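Local coordinates for methylated RNA-binding protein 1 (Saccharomyces cerevisiae S288c, PDB 4RCM), which recognises and binds N6-methyladenosine-containing RNA through its YTH domain and lowers the stability of PHO4 mRNA by binding its 3'-UTR, at residues N11-E14 and N15-F18. Sequence-based numbering, arbitrary orientation.
Sequences NIPE and NSRF
S16 returns both its backbone N-H and its hydroxyl to the carbonyl oxygen of P13, three residues earlier. The backbone N-H hydrogen bond, S16 N to P13 O, measures 3.0 Å with an N-H...O angle of 151°. The hydroxyl's hydrogen bond is shorter, S16 OG lying 2.7 Å from P13 O. P13 O thus accepts two hydrogen bonds; both donors approach from the same face of the carbonyl plane, each tilted from it. With chi1 at -65°, OG stands beside the serine's own backbone N, and this brings the two donors together on P13 O. OG also meets the backbone N of K60, a second hydrogen bond that ties the turn to the main chain next to strand 61-67. With an alanine here, P13 O would probably lose its hydroxyl donor and K60 N its partner on the turn.

I12 packs against S16 and F18. Its CG2, anti to the backbone N, presses on S16 CB at 3.4 Å, tighter than usual for two carbons. The same methyl lies 3.8 Å from F18 CZ, approaching the ring obliquely, while I12 CD1 lies 4.0 Å from F18 CE1; the two side chains face one another from opposing sides. F62 and I145 touch both residues, extending this apolar contact to strand 61-67 and helix 141-151. At the exposed corner, E14 and N15 point the same way, their carboxylate and amide planes 46° apart.

E14 and N15 hold the central positions of a type II beta turn, P13 to S16, leading into strand 17-23 of the YTH domain's mixed sheet.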
# COMPACT_ATOMS: atom_id res chain seq x y z
N ASN A 11 -2.60 -13.91 6.53
CA ASN A 11 -1.57 -14.14 7.51
C ASN A 11 -0.32 -13.46 7.08
O ASN A 11 0.09 -13.64 5.95
CB ASN A 11 -1.25 -15.64 7.66
CG ASN A 11 -0.20 -15.90 8.72
OD1 ASN A 11 0.97 -16.06 8.42
ND2 ASN A 11 -0.60 -15.78 9.97
N ILE A 12 0.28 -12.68 7.99
CA ILE A 12 1.48 -11.94 7.71
C ILE A 12 2.54 -12.31 8.75
O ILE A 12 2.48 -11.84 9.92
CB ILE A 12 1.22 -10.41 7.70
CG1 ILE A 12 0.11 -10.07 6.71
CG2 ILE A 12 2.50 -9.63 7.41
CD1 ILE A 12 -0.18 -8.61 6.64
N PRO A 13 3.53 -13.15 8.34
CA PRO A 13 4.56 -13.68 9.20
C PRO A 13 5.71 -12.75 9.55
O PRO A 13 5.92 -11.65 8.96
CB PRO A 13 5.11 -14.87 8.44
CG PRO A 13 4.66 -14.76 7.06
CD PRO A 13 3.48 -13.83 7.03
N GLU A 14 6.44 -13.23 10.55
CA GLU A 14 7.52 -12.53 11.18
C GLU A 14 8.46 -12.17 10.05
O GLU A 14 8.55 -12.90 9.06
CB GLU A 14 8.24 -13.46 12.21
CG GLU A 14 9.30 -12.77 13.07
CD GLU A 14 10.34 -13.77 13.66
OE1 GLU A 14 9.98 -14.97 13.82
OE2 GLU A 14 11.50 -13.36 13.97
N ASN A 15 9.05 -10.99 10.18
CA ASN A 15 10.02 -10.45 9.24
C ASN A 15 9.39 -9.86 7.98
O ASN A 15 10.10 -9.39 7.12
CB ASN A 15 11.07 -11.50 8.89
CG ASN A 15 11.90 -11.94 10.09
OD1 ASN A 15 12.24 -11.16 10.93
ND2 ASN A 15 12.28 -13.21 10.11
N SER A 16 8.06 -9.90 7.87
CA SER A 16 7.36 -9.13 6.82
C SER A 16 7.52 -7.63 7.04
O SER A 16 7.80 -7.22 8.15
CB SER A 16 5.87 -9.45 6.80
OG SER A 16 5.68 -10.80 6.44
N ARG A 17 7.30 -6.84 5.98
CA ARG A 17 7.63 -5.42 5.96
C ARG A 17 6.48 -4.61 5.40
O ARG A 17 5.75 -5.12 4.56
CB ARG A 17 8.96 -5.22 5.21
CG ARG A 17 10.12 -5.73 6.07
CD ARG A 17 11.47 -5.64 5.40
NE ARG A 17 11.94 -4.27 5.40
CZ ARG A 17 13.12 -3.88 4.89
NH1 ARG A 17 13.93 -4.78 4.37
NH2 ARG A 17 13.47 -2.60 4.93
N PHE A 18 6.26 -3.42 5.97
CA PHE A 18 5.12 -2.54 5.63
C PHE A 18 5.63 -1.18 5.20
O PHE A 18 6.41 -0.56 5.92
CB PHE A 18 4.22 -2.33 6.85
CG PHE A 18 3.59 -3.58 7.36
CD1 PHE A 18 2.38 -4.00 6.86
CD2 PHE A 18 4.20 -4.33 8.36
CE1 PHE A 18 1.81 -5.17 7.31
CE2 PHE A 18 3.62 -5.49 8.83
CZ PHE A 18 2.40 -5.90 8.32